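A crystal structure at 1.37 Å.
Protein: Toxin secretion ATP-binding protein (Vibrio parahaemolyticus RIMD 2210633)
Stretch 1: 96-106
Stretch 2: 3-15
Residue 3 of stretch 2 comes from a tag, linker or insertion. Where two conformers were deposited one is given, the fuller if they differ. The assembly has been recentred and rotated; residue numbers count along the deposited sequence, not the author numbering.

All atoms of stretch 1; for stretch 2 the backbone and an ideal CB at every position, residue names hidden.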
# COMPACT_ATOMS: atom_id res chain seq x y z
N VAL A 96 -7.98 6.61 0.83
CA VAL A 96 -6.88 5.75 1.25
C VAL A 96 -7.40 4.58 2.07
O VAL A 96 -8.49 4.66 2.66
CB VAL A 96 -5.82 6.52 2.10
CG1 VAL A 96 -5.13 7.56 1.23
CG2 VAL A 96 -6.48 7.15 3.32
N THR A 97 -6.63 3.49 2.15
CA THR A 97 -6.99 2.39 3.04
C THR A 97 -5.83 2.28 4.00
O THR A 97 -4.68 2.06 3.59
CB THR A 97 -7.23 1.10 2.26
OG1 THR A 97 -8.16 1.36 1.21
CG2 THR A 97 -7.82 -0.00 3.12
N THR A 98 -6.12 2.43 5.29
CA THR A 98 -5.07 2.53 6.29
C THR A 98 -5.11 1.34 7.24
O THR A 98 -6.07 0.57 7.27
CB THR A 98 -5.20 3.82 7.11
OG1 THR A 98 -6.39 3.74 7.93
CG2 THR A 98 -5.28 5.05 6.19
N LEU A 99 -4.08 1.21 8.10
CA LEU A 99 -4.12 0.14 9.06
C LEU A 99 -5.36 0.25 9.97
O LEU A 99 -5.98 -0.77 10.31
CB LEU A 99 -2.85 0.21 9.91
CG LEU A 99 -2.56 -1.01 10.77
CD1 LEU A 99 -2.46 -2.30 9.95
CD2 LEU A 99 -1.23 -0.79 11.54
N GLU A 100 -5.74 1.49 10.32
CA GLU A 100 -6.92 1.68 11.19
C GLU A 100 -8.22 1.42 10.46
O GLU A 100 -9.15 0.87 11.07
CB GLU A 100 -6.93 3.10 11.75
CG GLU A 100 -5.67 3.46 12.51
CD GLU A 100 -4.64 4.24 11.65
OE1 GLU A 100 -4.66 4.15 10.41
OE2 GLU A 100 -3.81 4.95 12.24
N SER A 101 -8.30 1.77 9.17
CA SER A 101 -9.55 1.55 8.42
C SER A 101 -9.69 0.09 7.99
O SER A 101 -10.77 -0.35 7.58
CB SER A 101 -9.70 2.52 7.23
OG SER A 101 -8.92 2.13 6.10
N GLY A 102 -8.58 -0.65 8.04
CA GLY A 102 -8.57 -2.08 7.77
C GLY A 102 -8.61 -2.35 6.28
O GLY A 102 -7.63 -2.12 5.57
N MSE A 103 -9.77 -2.82 5.80
CA MSE A 103 -10.02 -3.07 4.42
C MSE A 103 -10.97 -2.06 3.79
O MSE A 103 -11.30 -2.21 2.61
CB MSE A 103 -10.60 -4.49 4.25
CG MSE A 103 -9.66 -5.63 4.65
SE MSE A 103 -8.10 -5.77 3.44
CE MSE A 103 -6.72 -5.34 4.69
N VAL A 104 -11.39 -1.02 4.53
CA VAL A 104 -12.37 -0.07 4.04
C VAL A 104 -11.67 1.22 3.63
O VAL A 104 -11.05 1.87 4.46
CB VAL A 104 -13.41 0.24 5.13
CG1 VAL A 104 -14.44 1.26 4.64
CG2 VAL A 104 -14.12 -1.06 5.62
N PRO A 105 -11.77 1.61 2.36
CA PRO A 105 -11.20 2.91 1.96
C PRO A 105 -11.96 4.04 2.64
O PRO A 105 -13.21 3.98 2.78
CB PRO A 105 -11.37 2.92 0.43
CG PRO A 105 -11.51 1.45 0.06
CD PRO A 105 -12.34 0.87 1.21
N ILE A 106 -11.21 5.07 3.04
CA ILE A 106 -11.78 6.25 3.68
C ILE A 106 -11.27 7.52 3.02
O ILE A 106 -10.21 7.53 2.41
CB ILE A 106 -11.45 6.26 5.21
CG1 ILE A 106 -9.92 6.13 5.41
CG2 ILE A 106 -12.20 5.13 5.91
CD1 ILE A 106 -9.42 6.57 6.77
N UNK A 3 -6.31 -8.51 14.93
CA UNK A 3 -5.92 -7.09 14.67
C UNK A 3 -4.61 -7.07 13.88
O UNK A 3 -3.60 -7.53 14.38
CB UNK A 3 -5.76 -6.31 15.98
N UNK A 4 -4.65 -6.55 12.66
CA UNK A 4 -3.44 -6.35 11.86
C UNK A 4 -2.58 -5.24 12.47
O UNK A 4 -3.10 -4.19 12.84
CB UNK A 4 -3.80 -6.01 10.41
N UNK A 5 -1.27 -5.47 12.59
CA UNK A 5 -0.32 -4.44 13.08
C UNK A 5 0.74 -4.03 12.05
O UNK A 5 1.43 -3.03 12.24
CB UNK A 5 0.39 -4.95 14.34
N UNK A 6 0.86 -4.80 10.98
CA UNK A 6 1.91 -4.57 9.99
C UNK A 6 1.27 -3.71 8.88
O UNK A 6 0.45 -4.20 8.11
CB UNK A 6 2.48 -5.88 9.44
N UNK A 7 1.65 -2.42 8.78
CA UNK A 7 0.96 -1.58 7.79
C UNK A 7 1.21 -2.01 6.33
O UNK A 7 0.28 -1.92 5.53
CB UNK A 7 1.40 -0.13 7.97
N UNK A 8 2.43 -2.42 5.97
CA UNK A 8 2.70 -2.81 4.60
C UNK A 8 1.97 -4.09 4.26
O UNK A 8 1.48 -4.24 3.13
CB UNK A 8 4.20 -2.98 4.37
N UNK A 9 1.90 -5.03 5.19
CA UNK A 9 1.15 -6.26 4.97
C UNK A 9 -0.34 -5.93 4.81
O UNK A 9 -1.00 -6.48 3.91
CB UNK A 9 1.37 -7.24 6.12
N UNK A 10 -0.87 -5.02 5.64
CA UNK A 10 -2.27 -4.64 5.47
C UNK A 10 -2.50 -4.08 4.07
O UNK A 10 -3.49 -4.40 3.39
CB UNK A 10 -2.68 -3.62 6.53
N UNK A 11 -1.60 -3.20 3.64
CA UNK A 11 -1.76 -2.58 2.32
C UNK A 11 -1.69 -3.64 1.20
O UNK A 11 -2.47 -3.61 0.25
CB UNK A 11 -0.69 -1.51 2.11
N UNK A 12 -0.75 -4.59 1.33
CA UNK A 12 -0.61 -5.62 0.30
C UNK A 12 -1.82 -6.54 0.26
O UNK A 12 -2.27 -6.94 -0.82
CB UNK A 12 0.66 -6.44 0.54
N UNK A 13 -2.36 -6.89 1.43
CA UNK A 13 -3.56 -7.75 1.49
C UNK A 13 -4.70 -7.05 0.83
O UNK A 13 -5.44 -7.68 0.05
CB UNK A 13 -3.93 -8.11 2.93
N UNK A 14 -4.87 -5.76 1.09
CA UNK A 14 -5.96 -5.01 0.43
C UNK A 14 -5.79 -5.12 -1.09
O UNK A 14 -6.76 -5.44 -1.81
CB UNK A 14 -5.96 -3.54 0.87
N UNK A 15 -4.58 -4.87 -1.62
CA UNK A 15 -4.44 -4.92 -3.05
C UNK A 15 -4.67 -6.32 -3.60
O UNK A 15 -5.27 -6.49 -4.67
CB UNK A 15 -3.05 -4.42 -3.45

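Position 3 lies beyond the reach of stretch 1, so nothing visible constrains it; Ala 3 comes from an expression tag.

At position 4 CA-to-CB points toward stretch 1, and the ideal CB stands 4.0 Å from Leu 99 CD1. An apolar side chain would suit. Met 4, a selenomethionine, packs its CG 3.4 Å from Leu 99 CD1.

Position 5 points away, so a long polar chain is as welcome as a small one. Lys 5 meets Leu 99 through its backbone, O to CD2 at 3.5 Å.

Position 6 also points away, but the helix begins at the next residue, and its first amides lack acceptors from a preceding turn. Asp, Asn, Ser or Thr could cap it. Asp 6 does so: its OD1 accepts from Leu 9 N at 3.1 Å.

Position 7, first in the helix, has phi -65° and a sideways CB, 4.5 Å from Leu 99 CD2. Proline fits here, as would alanine or another small residue. Pro 7 sets its CD 4.4 Å from Leu 99 CD2.

Positions 8 and 9 find nothing of stretch 1 near their CBs; helix-tolerant residues would do, and Leu 8 and Leu 9 occupy them.

Position 10 points toward stretch 1 between unlike neighbours: its ideal CB is 3.7 Å from Leu 99 CD1, 5.3 Å from Gly 102 O and 5.4 Å from Thr 98 O. A medium side chain with an apolar root and a donor tip is called for, so Asn or Gln are candidates. Asn 10 is deposited; its CB packs on Leu 99 CD1 at 3.7 Å, and its amide extends toward the two carbonyls.

Position 11 is sideways, with nothing of stretch 1 within 5.5 Å of its ideal CB, so many residues would do; a small polar one could hold a water. Ser 11 OG joins a water, 2.8 Å away, that donates to Thr 97 O.

Position 12 is out of reach and holds Leu 12. Position 13 is sideways, its ideal CB 4.3 Å from Met 103 CE, which favours an aliphatic; Ile 13 brings CG2 to 3.9 Å from that CE.

Position 14 points toward Met 103 SE, 4.0 Å from the ideal CB, with Pro 105 beyond. A large, flat or long apolar side chain could span them. Tyr 14 places its ring with Thr 97 OG1 over one face and Met 103 O at the edge, 3.5 Å from CE1.

Position 15 points away; Val 15 makes no contact with stretch 1.

Stretch 2, residues 3-15: AMKDPLLNSLIYV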
# COMPACT_ATOMS: atom_id res chain seq x y z
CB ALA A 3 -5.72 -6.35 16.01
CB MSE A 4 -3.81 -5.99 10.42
CG MSE A 4 -2.63 -5.67 9.54
SE MSE A 4 -1.67 -7.22 8.91
CE MSE A 4 -3.08 -7.88 7.75
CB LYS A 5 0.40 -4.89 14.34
CG LYS A 5 0.50 -6.39 14.47
CD LYS A 5 -0.54 -6.87 15.50
CE LYS A 5 -0.64 -8.40 15.54
NZ LYS A 5 0.66 -9.07 15.16
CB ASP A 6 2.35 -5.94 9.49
CG ASP A 6 3.42 -5.83 8.42
OD1 ASP A 6 3.54 -4.78 7.76
OD2 ASP A 6 4.12 -6.82 8.21
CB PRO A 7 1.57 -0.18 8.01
CG PRO A 7 2.49 -0.28 9.11
CD PRO A 7 2.62 -1.68 9.60
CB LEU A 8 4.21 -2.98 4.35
CG LEU A 8 5.03 -1.77 3.95
CD1 LEU A 8 6.44 -2.24 3.85
CD2 LEU A 8 4.56 -1.12 2.65
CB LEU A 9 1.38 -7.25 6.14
CG LEU A 9 0.68 -8.62 5.96
CD1 LEU A 9 1.06 -9.31 4.66
CD2 LEU A 9 1.05 -9.52 7.18
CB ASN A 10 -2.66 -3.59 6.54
CG ASN A 10 -4.16 -3.33 6.57
OD1 ASN A 10 -4.68 -2.32 5.98
ND2 ASN A 10 -4.88 -4.24 7.16
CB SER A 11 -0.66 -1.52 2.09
OG SER A 11 -0.77 -0.49 3.07
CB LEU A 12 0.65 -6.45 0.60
CG LEU A 12 0.91 -7.59 -0.37
CD1 LEU A 12 1.12 -7.09 -1.80
CD2 LEU A 12 2.12 -8.43 0.11
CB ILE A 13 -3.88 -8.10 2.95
CG1 ILE A 13 -2.90 -9.18 3.44
CG2 ILE A 13 -5.37 -8.59 3.11
CD1 ILE A 13 -3.10 -10.55 2.91
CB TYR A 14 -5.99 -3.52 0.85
CG TYR A 14 -7.05 -2.79 0.07
CD1 TYR A 14 -8.36 -2.74 0.54
CD2 TYR A 14 -6.77 -2.25 -1.18
CE1 TYR A 14 -9.34 -2.13 -0.23
CE2 TYR A 14 -7.76 -1.67 -1.96
CZ TYR A 14 -9.06 -1.62 -1.48
OH TYR A 14 -10.04 -1.02 -2.30
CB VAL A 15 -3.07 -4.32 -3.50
CG1 VAL A 15 -2.93 -4.46 -5.02
CG2 VAL A 15 -2.99 -2.86 -3.04
O HOH W 1 -3.18 -0.18 4.46
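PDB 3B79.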